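PDB 6G42: minor capsid protein from Cafeteriavirus-dependent mavirus, which forms the penton of the virophage capsid, five copies of a single jelly-roll protein probably closing the fivefold vertices of the shell. Local coordinates for residues Glu54-His59 / Phe234-Lys239; Glu148-Arg151 / Phe155-Phe158; Gln7-Asn12 / Thr41-Asp46. All blocks are in the same frame, centred on the assembly; numbering follows the deposited sequence.

Interaction 1: Glu54-His59 / Phe234-Lys239; sequences EEFHLH and FLTNYK
Phe56 and Tyr238 have the nearest CA atoms of the two segments, 10.0 Å apart, and stand on strands 49-62 and 236-239 of the two facing sheets of the single jelly-roll. The backbones do not pair, and the spacing is bridged by side chains. Just before Phe56, strand 49-62 carries a classic beta bulge, with Glu54 and Glu55 both facing Lys300.

The CB atoms of Phe56, Thr236 and Tyr238 all point into the space between the sheets. Phe56 holds its CG between its own backbone N and carbonyl carbon (chi1 69°), and its ring reaches across to the opposite strand. There it meets Tyr238 in an offset edge-to-face pair, the edge of Phe56 turned toward the Tyr238 face, with centroids 5.8 Å apart and planes at 71°. The ring of Phe56 also meets that of Phe253 on the neighbouring strand 248-264, and Tyr238 packs on Ile251 and Phe253 of that strand, so the pair belongs to a larger apolar layer. No hydrogen bond spans the two segments; dispersion and ring electrostatics hold them.

The outward side of strand 49-62 is polar and serves the assembly: Glu55 OE2 bonds His203 of a neighbouring subunit, and His57 NE2 bonds Tyr282 of that same subunit. Within the core, Thr236 gives its methyl to the contact, CG2 lying 4.1 Å from Phe56 CE2 in an oblique approach. The closest atoms are at the rim of the phenyl ring, where Tyr238 CB sits near its plane, 3.8 Å from Phe56 CZ.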
ATOM      1  N   GLU C  54      12.883 -14.669  12.546  1.00 47.46           N
ATOM      2  CA  GLU C  54      12.486 -13.256  12.580  1.00 49.47           C
ATOM      3  C   GLU C  54      12.751 -12.545  11.237  1.00 48.75           C
ATOM      4  O   GLU C  54      11.877 -11.857  10.708  1.00 45.66           O
ATOM      5  CB  GLU C  54      13.234 -12.540  13.714  1.00 53.71           C
ATOM      6  CG  GLU C  54      12.954 -11.041  13.890  1.00 58.98           C
ATOM      7  CD  GLU C  54      11.574 -10.724  14.445  1.00 65.96           C
ATOM      8  OE1 GLU C  54      10.852 -11.661  14.879  1.00 69.03           O
ATOM      9  OE2 GLU C  54      11.212  -9.518  14.455  1.00 70.88           O
ATOM     10  N   GLU C  55      13.952 -12.721  10.695  1.00 49.26           N
ATOM     11  CA  GLU C  55      14.387 -11.955   9.529  1.00 51.09           C
ATOM     12  C   GLU C  55      15.512 -12.652   8.769  1.00 49.78           C
ATOM     13  O   GLU C  55      16.399 -13.258   9.372  1.00 50.85           O
ATOM     14  CB  GLU C  55      14.810 -10.556  10.005  1.00 54.72           C
ATOM     15  CG  GLU C  55      15.705  -9.723   9.095  1.00 58.31           C
ATOM     16  CD  GLU C  55      15.981  -8.329   9.663  1.00 62.41           C
ATOM     17  OE1 GLU C  55      16.022  -8.181  10.910  1.00 66.30           O
ATOM     18  OE2 GLU C  55      16.170  -7.380   8.869  1.00 61.23           O
ATOM     19  N   PHE C  56      15.446 -12.587   7.440  1.00 47.12           N
ATOM     20  CA  PHE C  56      16.600 -12.894   6.596  1.00 45.98           C
ATOM     21  C   PHE C  56      16.734 -11.911   5.432  1.00 45.66           C
ATOM     22  O   PHE C  56      15.807 -11.154   5.132  1.00 43.76           O
ATOM     23  CB  PHE C  56      16.620 -14.366   6.129  1.00 44.40           C
ATOM     24  CG  PHE C  56      15.545 -14.742   5.139  1.00 43.42           C
ATOM     25  CD1 PHE C  56      15.678 -14.436   3.786  1.00 43.71           C
ATOM     26  CD2 PHE C  56      14.437 -15.476   5.546  1.00 43.82           C
ATOM     27  CE1 PHE C  56      14.701 -14.806   2.873  1.00 43.92           C
ATOM     28  CE2 PHE C  56      13.461 -15.857   4.635  1.00 43.95           C
ATOM     29  CZ  PHE C  56      13.592 -15.522   3.296  1.00 43.56           C
ATOM     30  N   HIS C  57      17.908 -11.931   4.804  1.00 45.87           N
ATOM     31  CA  HIS C  57      18.204 -11.095   3.640  1.00 46.22           C
ATOM     32  C   HIS C  57      19.119 -11.842   2.668  1.00 46.54           C
ATOM     33  O   HIS C  57      20.237 -12.192   3.015  1.00 50.04           O
ATOM     34  CB  HIS C  57      18.838  -9.778   4.096  1.00 46.03           C
ATOM     35  CG  HIS C  57      18.882  -8.708   3.044  1.00 45.14           C
ATOM     36  ND1 HIS C  57      18.068  -8.694   1.933  1.00 45.96           N
ATOM     37  CD2 HIS C  57      19.629  -7.585   2.965  1.00 45.10           C
ATOM     38  CE1 HIS C  57      18.326  -7.621   1.210  1.00 44.17           C
ATOM     39  NE2 HIS C  57      19.269  -6.930   1.815  1.00 43.86           N
ATOM     40  N   LEU C  58      18.617 -12.110   1.467  1.00 45.82           N
ATOM     41  CA  LEU C  58      19.378 -12.802   0.427  1.00 45.08           C
ATOM     42  C   LEU C  58      19.872 -11.735  -0.542  1.00 45.06           C
ATOM     43  O   LEU C  58      19.232 -11.436  -1.553  1.00 42.87           O
ATOM     44  CB  LEU C  58      18.511 -13.852  -0.286  1.00 44.91           C
ATOM     45  CG  LEU C  58      17.611 -14.717   0.607  1.00 45.89           C
ATOM     46  CD1 LEU C  58      16.809 -15.687  -0.241  1.00 45.70           C
ATOM     47  CD2 LEU C  58      18.396 -15.468   1.674  1.00 46.27           C
ATOM     48  N   HIS C  59      21.012 -11.142  -0.201  1.00 45.10           N
ATOM     49  CA  HIS C  59      21.500  -9.959  -0.904  1.00 46.49           C
ATOM     50  C   HIS C  59      22.477 -10.273  -2.023  1.00 45.67           C
ATOM     51  O   HIS C  59      23.571 -10.755  -1.773  1.00 45.07           O
ATOM     52  CB  HIS C  59      22.149  -9.016   0.097  1.00 48.00           C
ATOM     53  CG  HIS C  59      22.386  -7.647  -0.436  1.00 48.47           C
ATOM     54  ND1 HIS C  59      21.435  -6.953  -1.148  1.00 49.00           N
ATOM     55  CD2 HIS C  59      23.464  -6.835  -0.348  1.00 48.72           C
ATOM     56  CE1 HIS C  59      21.919  -5.771  -1.483  1.00 50.24           C
ATOM     57  NE2 HIS C  59      23.146  -5.674  -1.004  1.00 50.47           N
ATOM     58  N   PHE C 234      11.413 -27.822   8.153  1.00 64.89           N
ATOM     59  CA  PHE C 234      11.231 -26.555   7.456  1.00 64.75           C
ATOM     60  C   PHE C 234      11.149 -25.485   8.546  1.00 62.81           C
ATOM     61  O   PHE C 234      10.241 -25.533   9.375  1.00 63.69           O
ATOM     62  CB  PHE C 234       9.920 -26.558   6.654  1.00 68.03           C
ATOM     63  CG  PHE C 234       9.930 -27.439   5.424  1.00 72.30           C
ATOM     64  CD1 PHE C 234      10.032 -28.821   5.525  1.00 74.57           C
ATOM     65  CD2 PHE C 234       9.767 -26.885   4.156  1.00 75.68           C
ATOM     66  CE1 PHE C 234      10.018 -29.627   4.395  1.00 76.25           C
ATOM     67  CE2 PHE C 234       9.752 -27.688   3.020  1.00 76.58           C
ATOM     68  CZ  PHE C 234       9.877 -29.060   3.139  1.00 76.10           C
ATOM     69  N   LEU C 235      12.087 -24.537   8.553  1.00 61.63           N
ATOM     70  CA  LEU C 235      12.122 -23.461   9.568  1.00 61.16           C
ATOM     71  C   LEU C 235      11.372 -22.178   9.183  1.00 58.38           C
ATOM     72  O   LEU C 235      10.882 -21.465  10.056  1.00 53.37           O
ATOM     73  CB  LEU C 235      13.565 -23.133   9.943  1.00 61.11           C
ATOM     74  CG  LEU C 235      14.401 -24.305  10.462  1.00 62.19           C
ATOM     75  CD1 LEU C 235      15.718 -23.782  11.013  1.00 62.08           C
ATOM     76  CD2 LEU C 235      13.680 -25.122  11.524  1.00 62.52           C
ATOM     77  N   THR C 236      11.317 -21.875   7.890  1.00 58.14           N
ATOM     78  CA  THR C 236      10.407 -20.853   7.366  1.00 58.59           C
ATOM     79  C   THR C 236      10.113 -21.125   5.888  1.00 56.74           C
ATOM     80  O   THR C 236      10.892 -21.792   5.208  1.00 52.66           O
ATOM     81  CB  THR C 236      10.934 -19.405   7.589  1.00 59.05           C
ATOM     82  OG1 THR C 236       9.895 -18.452   7.308  1.00 56.51           O
ATOM     83  CG2 THR C 236      12.160 -19.101   6.721  1.00 60.38           C
ATOM     84  N   ASN C 237       8.969 -20.619   5.431  1.00 57.31           N
ATOM     85  CA  ASN C 237       8.517 -20.717   4.045  1.00 57.78           C
ATOM     86  C   ASN C 237       8.307 -19.320   3.512  1.00 54.04           C
ATOM     87  O   ASN C 237       7.311 -18.678   3.853  1.00 56.90           O
ATOM     88  CB  ASN C 237       7.165 -21.417   3.970  1.00 63.77           C
ATOM     89  CG  ASN C 237       7.272 -22.913   4.026  1.00 71.31           C
ATOM     90  OD1 ASN C 237       7.997 -23.465   4.852  1.00 77.46           O
ATOM     91  ND2 ASN C 237       6.514 -23.590   3.164  1.00 78.16           N
ATOM     92  N   TYR C 238       9.228 -18.845   2.689  1.00 49.50           N
ATOM     93  CA  TYR C 238       9.053 -17.569   2.004  1.00 47.19           C
ATOM     94  C   TYR C 238       8.425 -17.858   0.650  1.00 45.73           C
ATOM     95  O   TYR C 238       9.009 -18.567  -0.157  1.00 44.39           O
ATOM     96  CB  TYR C 238      10.394 -16.859   1.831  1.00 46.56           C
ATOM     97  CG  TYR C 238      10.302 -15.542   1.106  1.00 45.87           C
ATOM     98  CD1 TYR C 238      10.013 -14.370   1.794  1.00 46.77           C
ATOM     99  CD2 TYR C 238      10.509 -15.464  -0.268  1.00 45.42           C
ATOM    100  CE1 TYR C 238       9.930 -13.155   1.133  1.00 46.83           C
ATOM    101  CE2 TYR C 238      10.424 -14.253  -0.937  1.00 45.86           C
ATOM    102  CZ  TYR C 238      10.136 -13.101  -0.232  1.00 46.10           C
ATOM    103  OH  TYR C 238      10.050 -11.895  -0.883  1.00 47.74           O
ATOM    104  N   LYS C 239       7.231 -17.326   0.419  1.00 45.48           N
ATOM    105  CA  LYS C 239       6.608 -17.374  -0.895  1.00 45.46           C
ATOM    106  C   LYS C 239       7.281 -16.360  -1.810  1.00 45.13           C
ATOM    107  O   LYS C 239       7.412 -15.195  -1.446  1.00 46.36           O
ATOM    108  CB  LYS C 239       5.116 -17.057  -0.799  1.00 46.02           C
ATOM    109  CG  LYS C 239       4.344 -17.255  -2.100  1.00 46.75           C
ATOM    110  CD  LYS C 239       4.196 -18.731  -2.417  1.00 47.88           C
ATOM    111  CE  LYS C 239       3.688 -18.982  -3.819  1.00 47.90           C
ATOM    112  NZ  LYS C 239       3.799 -20.434  -4.114  1.00 48.61           N
TER

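Interaction 2: Glu148-Arg151 / Phe155-Phe158; sequences ENFR and FIMF
Phe150 packs against Ile156 across a compact helix-to-strand connection: helix 148-153 runs directly into strand 154-158, the middle strand of an antiparallel five-stranded sheet well away from the centre of the chain.

The apolar contact rests on one ring and one branch. With its CG trans to the backbone N (chi1 -179°), Phe150 extends from the helix toward the start of the strand, and its side chain crosses that of Ile156 at about a right angle. Phe150 CZ also comes 4.2 Å from Phe155 O, a van der Waals approach to backbone. Ile125 and Pro131 from nearby loops pack on the same ring, making an apolar cluster with it.

Among polar interactions, no hydrogen bond crosses between the segments. Arg151, whose CB points away from the strand, forms a salt bridge through NH2 with Asp186 OD1. In the sheet, Phe155 pairs through its backbone with Phe78 and Ile156 with Val181. The direct contact between helix and strand is thus made through Phe150. On Ile156 the touching atom is CG1, which approaches the ring obliquely and lies 4.1 Å from both Phe150 CE1 and Phe150 CZ.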
ATOM      1  N   GLU C 148      -1.515  -5.454 -41.838  1.00105.45           N
ATOM      2  CA  GLU C 148      -2.959  -5.497 -42.117  1.00105.90           C
ATOM      3  C   GLU C 148      -3.346  -6.649 -43.053  1.00106.20           C
ATOM      4  O   GLU C 148      -4.408  -7.256 -42.888  1.00104.59           O
ATOM      5  CB  GLU C 148      -3.443  -4.159 -42.692  1.00106.65           C
ATOM      6  CG  GLU C 148      -4.938  -4.121 -43.014  1.00107.57           C
ATOM      7  CD  GLU C 148      -5.541  -2.721 -43.021  1.00108.12           C
ATOM      8  OE1 GLU C 148      -4.798  -1.722 -43.144  1.00108.77           O
ATOM      9  OE2 GLU C 148      -6.778  -2.621 -42.909  1.00108.55           O
ATOM     10  N   ASN C 149      -2.484  -6.939 -44.025  1.00108.33           N
ATOM     11  CA  ASN C 149      -2.699  -8.036 -44.974  1.00109.73           C
ATOM     12  C   ASN C 149      -2.694  -9.423 -44.297  1.00110.28           C
ATOM     13  O   ASN C 149      -3.450 -10.313 -44.705  1.00110.85           O
ATOM     14  CB  ASN C 149      -1.645  -7.968 -46.091  1.00110.04           C
ATOM     15  CG  ASN C 149      -1.902  -8.960 -47.215  1.00109.05           C
ATOM     16  OD1 ASN C 149      -3.047  -9.298 -47.519  1.00106.32           O
ATOM     17  ND2 ASN C 149      -0.830  -9.425 -47.848  1.00108.75           N
ATOM     18  N   PHE C 150      -1.848  -9.595 -43.277  1.00107.96           N
ATOM     19  CA  PHE C 150      -1.807 -10.833 -42.484  1.00104.13           C
ATOM     20  C   PHE C 150      -3.107 -11.051 -41.709  1.00102.99           C
ATOM     21  O   PHE C 150      -3.642 -12.160 -41.696  1.00100.96           O
ATOM     22  CB  PHE C 150      -0.618 -10.831 -41.508  1.00104.27           C
ATOM     23  CG  PHE C 150      -0.514 -12.088 -40.675  1.00106.49           C
ATOM     24  CD1 PHE C 150      -1.184 -12.197 -39.459  1.00107.90           C
ATOM     25  CD2 PHE C 150       0.241 -13.169 -41.109  1.00106.35           C
ATOM     26  CE1 PHE C 150      -1.102 -13.356 -38.698  1.00106.85           C
ATOM     27  CE2 PHE C 150       0.330 -14.329 -40.349  1.00105.23           C
ATOM     28  CZ  PHE C 150      -0.343 -14.424 -39.142  1.00105.87           C
ATOM     29  N   ARG C 151      -3.590  -9.998 -41.055  1.00104.67           N
ATOM     30  CA  ARG C 151      -4.816 -10.058 -40.243  1.00106.68           C
ATOM     31  C   ARG C 151      -6.073 -10.387 -41.053  1.00105.95           C
ATOM     32  O   ARG C 151      -6.975 -11.059 -40.547  1.00103.25           O
ATOM     33  CB  ARG C 151      -5.019  -8.741 -39.491  1.00109.07           C
ATOM     34  CG  ARG C 151      -4.119  -8.572 -38.277  1.00109.26           C
ATOM     35  CD  ARG C 151      -4.212  -7.159 -37.721  1.00108.10           C
ATOM     36  NE  ARG C 151      -3.225  -6.251 -38.313  1.00107.22           N
ATOM     37  CZ  ARG C 151      -3.312  -4.917 -38.336  1.00107.35           C
ATOM     38  NH1 ARG C 151      -4.359  -4.280 -37.818  1.00107.12           N
ATOM     39  NH2 ARG C 151      -2.341  -4.204 -38.899  1.00108.66           N
ATOM     40  N   PHE C 155      -4.733 -16.166 -39.035  1.00101.50           N
ATOM     41  CA  PHE C 155      -4.686 -16.014 -37.580  1.00 98.61           C
ATOM     42  C   PHE C 155      -3.443 -16.697 -37.016  1.00 95.69           C
ATOM     43  O   PHE C 155      -2.825 -17.530 -37.680  1.00 98.94           O
ATOM     44  CB  PHE C 155      -5.903 -16.678 -36.934  1.00101.84           C
ATOM     45  CG  PHE C 155      -7.150 -15.845 -36.949  1.00104.38           C
ATOM     46  CD1 PHE C 155      -7.164 -14.569 -36.389  1.00106.22           C
ATOM     47  CD2 PHE C 155      -8.336 -16.359 -37.471  1.00104.49           C
ATOM     48  CE1 PHE C 155      -8.325 -13.810 -36.383  1.00106.68           C
ATOM     49  CE2 PHE C 155      -9.501 -15.608 -37.464  1.00104.36           C
ATOM     50  CZ  PHE C 155      -9.495 -14.331 -36.919  1.00106.69           C
ATOM     51  N   ILE C 156      -3.097 -16.339 -35.780  1.00 89.74           N
ATOM     52  CA  ILE C 156      -2.108 -17.067 -34.980  1.00 83.47           C
ATOM     53  C   ILE C 156      -2.874 -17.952 -33.996  1.00 80.95           C
ATOM     54  O   ILE C 156      -3.837 -17.500 -33.373  1.00 79.16           O
ATOM     55  CB  ILE C 156      -1.177 -16.112 -34.201  1.00 84.79           C
ATOM     56  CG1 ILE C 156      -0.372 -15.236 -35.169  1.00 85.17           C
ATOM     57  CG2 ILE C 156      -0.220 -16.895 -33.300  1.00 86.17           C
ATOM     58  CD1 ILE C 156       0.262 -14.018 -34.527  1.00 83.69           C
ATOM     59  N   MET C 157      -2.429 -19.202 -33.858  1.00 80.89           N
ATOM     60  CA  MET C 157      -3.044 -20.192 -32.962  1.00 78.52           C
ATOM     61  C   MET C 157      -2.151 -20.443 -31.756  1.00 74.75           C
ATOM     62  O   MET C 157      -0.941 -20.566 -31.906  1.00 74.87           O
ATOM     63  CB  MET C 157      -3.229 -21.531 -33.677  1.00 81.63           C
ATOM     64  CG  MET C 157      -4.207 -21.529 -34.838  1.00 82.97           C
ATOM     65  SD  MET C 157      -3.987 -22.982 -35.884  1.00 85.95           S
ATOM     66  CE  MET C 157      -4.356 -24.321 -34.754  1.00 83.39           C
ATOM     67  N   PHE C 158      -2.761 -20.518 -30.574  1.00 72.32           N
ATOM     68  CA  PHE C 158      -2.089 -20.891 -29.323  1.00 70.70           C
ATOM     69  C   PHE C 158      -2.772 -22.157 -28.809  1.00 68.74           C
ATOM     70  O   PHE C 158      -4.002 -22.209 -28.727  1.00 68.69           O
ATOM     71  CB  PHE C 158      -2.290 -19.794 -28.259  1.00 71.71           C
ATOM     72  CG  PHE C 158      -1.322 -18.629 -28.334  1.00 72.25           C
ATOM     73  CD1 PHE C 158      -0.731 -18.213 -29.530  1.00 71.32           C
ATOM     74  CD2 PHE C 158      -1.047 -17.900 -27.181  1.00 73.98           C
ATOM     75  CE1 PHE C 158       0.134 -17.128 -29.562  1.00 71.33           C
ATOM     76  CE2 PHE C 158      -0.183 -16.813 -27.211  1.00 75.27           C
ATOM     77  CZ  PHE C 158       0.408 -16.427 -28.404  1.00 72.45           C
TER

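Interaction 3: Gln7-Asn12 / Thr41-Asp46; sequences QYIWLN and TILDPD
Ile9 meets Leu43 where the first strand of the jelly-roll, 8-15, runs past the loop leading into strand 49-62; the nearest CA atoms are those of Ile9 and Leu43, 8.0 Å apart, while those of Gln7 and Asp44 stand 9.8 Å apart, and no backbone hydrogen bond joins the segments.

Ile9 carries the apolar part of the contact with the end of its longer branch. CG1 lies opposite the carbonyl carbon about the CA-CB bond (chi1 -60°) and the chain continues extended, which carries CD1 out to the loop. This methyl is 4.0 Å from Leu43 CD2, the two side chains meeting at a slant, and it is equally 4.0 Å from Ile42 O, so it rests against backbone as well as side chain. Leu43 in turn packs on Phe303, Ile265 and Phe270, while Ile42 and Leu11 both reach Phe273. The loop thus joins the strand to residues of strands 296-305 and 272-281, probably at one end of the sandwich.

Toward the start of the strand, the Gln7 chain, extended beyond CG, brings its amide beside the Asp44 carboxylate. NE2 of Gln7 and OD1 of Asp44 are 4.0 Å apart, too far for a hydrogen bond; Gln7 OE1 is equally near, 4.0 Å from Asp44 OD2, and the two planar groups are turned 79° to each other. The firm polar link runs through Tyr49, whose OH hydrogen-bonds both Gln7 OE1 and the backbone N of Asp44. The strand also faces a neighbouring subunit: Trp10 NE1 bonds Tyr262 O there, and Leu11 and Ile42 pack on its Leu217. Strand and loop are thus joined by apolar contact at Ile9 and by the Tyr49 hydroxyl shared between them, while amide and carboxylate lie side by side without a hydrogen bond.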
ATOM      1  N   GLN C   7      11.582 -15.803  28.279  1.00 69.55           N
ATOM      2  CA  GLN C   7      12.940 -15.581  27.766  1.00 66.19           C
ATOM      3  C   GLN C   7      12.968 -15.413  26.244  1.00 60.12           C
ATOM      4  O   GLN C   7      12.355 -16.198  25.517  1.00 57.60           O
ATOM      5  CB  GLN C   7      13.844 -16.750  28.175  1.00 69.39           C
ATOM      6  CG  GLN C   7      15.332 -16.417  28.215  1.00 71.99           C
ATOM      7  CD  GLN C   7      16.196 -17.596  28.644  1.00 74.26           C
ATOM      8  OE1 GLN C   7      15.818 -18.753  28.469  1.00 73.71           O
ATOM      9  NE2 GLN C   7      17.373 -17.303  29.198  1.00 77.11           N
ATOM     10  N   TYR C   8      13.694 -14.390  25.788  1.00 55.68           N
ATOM     11  CA  TYR C   8      13.956 -14.135  24.364  1.00 54.19           C
ATOM     12  C   TYR C   8      15.452 -14.307  24.107  1.00 52.34           C
ATOM     13  O   TYR C   8      16.261 -13.528  24.611  1.00 51.37           O
ATOM     14  CB  TYR C   8      13.526 -12.714  23.966  1.00 53.55           C
ATOM     15  CG  TYR C   8      12.027 -12.512  23.934  1.00 51.95           C
ATOM     16  CD1 TYR C   8      11.306 -12.298  25.108  1.00 50.93           C
ATOM     17  CD2 TYR C   8      11.324 -12.541  22.733  1.00 51.88           C
ATOM     18  CE1 TYR C   8       9.933 -12.126  25.086  1.00 50.77           C
ATOM     19  CE2 TYR C   8       9.950 -12.362  22.698  1.00 52.18           C
ATOM     20  CZ  TYR C   8       9.259 -12.156  23.875  1.00 51.91           C
ATOM     21  OH  TYR C   8       7.898 -11.981  23.838  1.00 52.95           O
ATOM     22  N   ILE C   9      15.806 -15.331  23.336  1.00 51.49           N
ATOM     23  CA  ILE C   9      17.196 -15.591  22.957  1.00 51.11           C
ATOM     24  C   ILE C   9      17.280 -15.372  21.447  1.00 48.13           C
ATOM     25  O   ILE C   9      16.552 -16.007  20.684  1.00 47.78           O
ATOM     26  CB  ILE C   9      17.660 -17.016  23.374  1.00 51.63           C
ATOM     27  CG1 ILE C   9      17.551 -17.194  24.894  1.00 52.55           C
ATOM     28  CG2 ILE C   9      19.101 -17.277  22.952  1.00 52.11           C
ATOM     29  CD1 ILE C   9      17.714 -18.624  25.371  1.00 53.89           C
ATOM     30  N   TRP C  10      18.170 -14.467  21.044  1.00 47.04           N
ATOM     31  CA  TRP C  10      18.329 -14.044  19.652  1.00 48.08           C
ATOM     32  C   TRP C  10      19.655 -14.540  19.114  1.00 49.55           C
ATOM     33  O   TRP C  10      20.677 -14.407  19.786  1.00 51.44           O
ATOM     34  CB  TRP C  10      18.334 -12.518  19.548  1.00 47.21           C
ATOM     35  CG  TRP C  10      17.067 -11.857  19.983  1.00 46.25           C
ATOM     36  CD1 TRP C  10      16.813 -11.300  21.202  1.00 46.39           C
ATOM     37  CD2 TRP C  10      15.886 -11.673  19.205  1.00 44.82           C
ATOM     38  NE1 TRP C  10      15.546 -10.783  21.234  1.00 45.20           N
ATOM     39  CE2 TRP C  10      14.953 -10.994  20.018  1.00 45.42           C
ATOM     40  CE3 TRP C  10      15.519 -12.023  17.897  1.00 46.41           C
ATOM     41  CZ2 TRP C  10      13.671 -10.649  19.569  1.00 45.34           C
ATOM     42  CZ3 TRP C  10      14.243 -11.677  17.442  1.00 45.76           C
ATOM     43  CH2 TRP C  10      13.334 -10.999  18.284  1.00 46.23           C
ATOM     44  N   LEU C  11      19.637 -15.060  17.889  1.00 51.30           N
ATOM     45  CA  LEU C  11      20.832 -15.605  17.239  1.00 54.27           C
ATOM     46  C   LEU C  11      20.996 -15.020  15.827  1.00 54.55           C
ATOM     47  O   LEU C  11      20.165 -15.252  14.949  1.00 52.12           O
ATOM     48  CB  LEU C  11      20.755 -17.140  17.201  1.00 56.08           C
ATOM     49  CG  LEU C  11      21.839 -17.945  16.478  1.00 57.84           C
ATOM     50  CD1 LEU C  11      23.230 -17.647  17.006  1.00 59.98           C
ATOM     51  CD2 LEU C  11      21.539 -19.427  16.623  1.00 59.92           C
ATOM     52  N   ASN C  12      22.075 -14.261  15.635  1.00 55.42           N
ATOM     53  CA  ASN C  12      22.414 -13.650  14.346  1.00 55.36           C
ATOM     54  C   ASN C  12      23.429 -14.511  13.612  1.00 58.22           C
ATOM     55  O   ASN C  12      24.228 -15.217  14.238  1.00 62.89           O
ATOM     56  CB  ASN C  12      23.006 -12.249  14.543  1.00 52.85           C
ATOM     57  CG  ASN C  12      22.006 -11.273  15.126  1.00 52.34           C
ATOM     58  OD1 ASN C  12      21.341 -10.534  14.396  1.00 49.47           O
ATOM     59  ND2 ASN C  12      21.877 -11.279  16.446  1.00 53.10           N
ATOM     60  N   THR C  41      26.184 -24.382  25.596  1.00 78.84           N
ATOM     61  CA  THR C  41      24.845 -24.665  25.075  1.00 78.80           C
ATOM     62  C   THR C  41      24.033 -23.380  24.908  1.00 77.67           C
ATOM     63  O   THR C  41      24.157 -22.447  25.703  1.00 78.79           O
ATOM     64  CB  THR C  41      24.069 -25.650  25.975  1.00 77.41           C
ATOM     65  OG1 THR C  41      24.126 -25.209  27.336  1.00 75.85           O
ATOM     66  CG2 THR C  41      24.653 -27.052  25.866  1.00 77.55           C
ATOM     67  N   ILE C  42      23.211 -23.349  23.864  1.00 77.86           N
ATOM     68  CA  ILE C  42      22.451 -22.158  23.477  1.00 76.71           C
ATOM     69  C   ILE C  42      21.251 -21.917  24.403  1.00 75.55           C
ATOM     70  O   ILE C  42      21.016 -20.782  24.829  1.00 74.84           O
ATOM     71  CB  ILE C  42      21.986 -22.268  22.004  1.00 76.01           C
ATOM     72  CG1 ILE C  42      23.202 -22.381  21.072  1.00 75.35           C
ATOM     73  CG2 ILE C  42      21.146 -21.061  21.596  1.00 76.15           C
ATOM     74  CD1 ILE C  42      22.906 -23.039  19.744  1.00 75.43           C
ATOM     75  N   LEU C  43      20.516 -22.987  24.707  1.00 74.96           N
ATOM     76  CA  LEU C  43      19.272 -22.932  25.495  1.00 73.38           C
ATOM     77  C   LEU C  43      19.438 -23.469  26.928  1.00 73.47           C
ATOM     78  O   LEU C  43      20.353 -24.250  27.212  1.00 68.69           O
ATOM     79  CB  LEU C  43      18.184 -23.736  24.778  1.00 70.46           C
ATOM     80  CG  LEU C  43      17.915 -23.376  23.313  1.00 68.45           C
ATOM     81  CD1 LEU C  43      17.020 -24.417  22.659  1.00 67.86           C
ATOM     82  CD2 LEU C  43      17.297 -21.992  23.204  1.00 67.50           C
ATOM     83  N   ASP C  44      18.545 -23.041  27.823  1.00 77.11           N
ATOM     84  CA  ASP C  44      18.472 -23.592  29.185  1.00 82.71           C
ATOM     85  C   ASP C  44      17.851 -24.991  29.139  1.00 84.11           C
ATOM     86  O   ASP C  44      16.934 -25.227  28.344  1.00 86.81           O
ATOM     87  CB  ASP C  44      17.608 -22.719  30.111  1.00 83.99           C
ATOM     88  CG  ASP C  44      18.183 -21.330  30.339  1.00 87.40           C
ATOM     89  OD1 ASP C  44      19.034 -20.875  29.544  1.00 89.85           O
ATOM     90  OD2 ASP C  44      17.764 -20.680  31.324  1.00 89.22           O
ATOM     91  N   PRO C  45      18.342 -25.923  29.983  1.00 83.03           N
ATOM     92  CA  PRO C  45      17.709 -27.248  30.049  1.00 81.47           C
ATOM     93  C   PRO C  45      16.355 -27.274  30.777  1.00 80.15           C
ATOM     94  O   PRO C  45      15.545 -28.156  30.508  1.00 77.76           O
ATOM     95  CB  PRO C  45      18.748 -28.099  30.784  1.00 82.57           C
ATOM     96  CG  PRO C  45      19.523 -27.130  31.603  1.00 83.68           C
ATOM     97  CD  PRO C  45      19.540 -25.840  30.840  1.00 82.30           C
ATOM     98  N   ASP C  46      16.112 -26.316  31.672  1.00 82.50           N
ATOM     99  CA  ASP C  46      14.874 -26.284  32.471  1.00 85.33           C
ATOM    100  C   ASP C  46      13.623 -25.754  31.753  1.00 85.84           C
ATOM    101  O   ASP C  46      12.517 -25.908  32.278  1.00 87.85           O
ATOM    102  CB  ASP C  46      15.093 -25.472  33.757  1.00 87.77           C
ATOM    103  CG  ASP C  46      16.111 -26.111  34.703  1.00 90.61           C
ATOM    104  OD1 ASP C  46      16.380 -27.330  34.602  1.00 87.52           O
ATOM    105  OD2 ASP C  46      16.643 -25.385  35.569  1.00 93.52           O
TER

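Along the chain interaction 3 closes before interaction 1 opens, and interaction 2 is nested within the long excursion between residues 59 and 234. Interactions 1 and 3 have centres 20 Å apart and share the four-stranded sheet of strands 8-15, 296-305, 49-62 and 248-264; they touch where Glu54 CG lies 3.8 Å from Trp10 CZ3. Both also contact the same neighbouring subunit, so this sheet contributes both to the jelly-roll interior and to the subunit interface. Interaction 2 sits in a separate sheet on the opposite side of the chain's centre, its centre 46 Å from that of interaction 1 and 66 Å from that of interaction 3, consistent with a distinct region inserted into the jelly-roll.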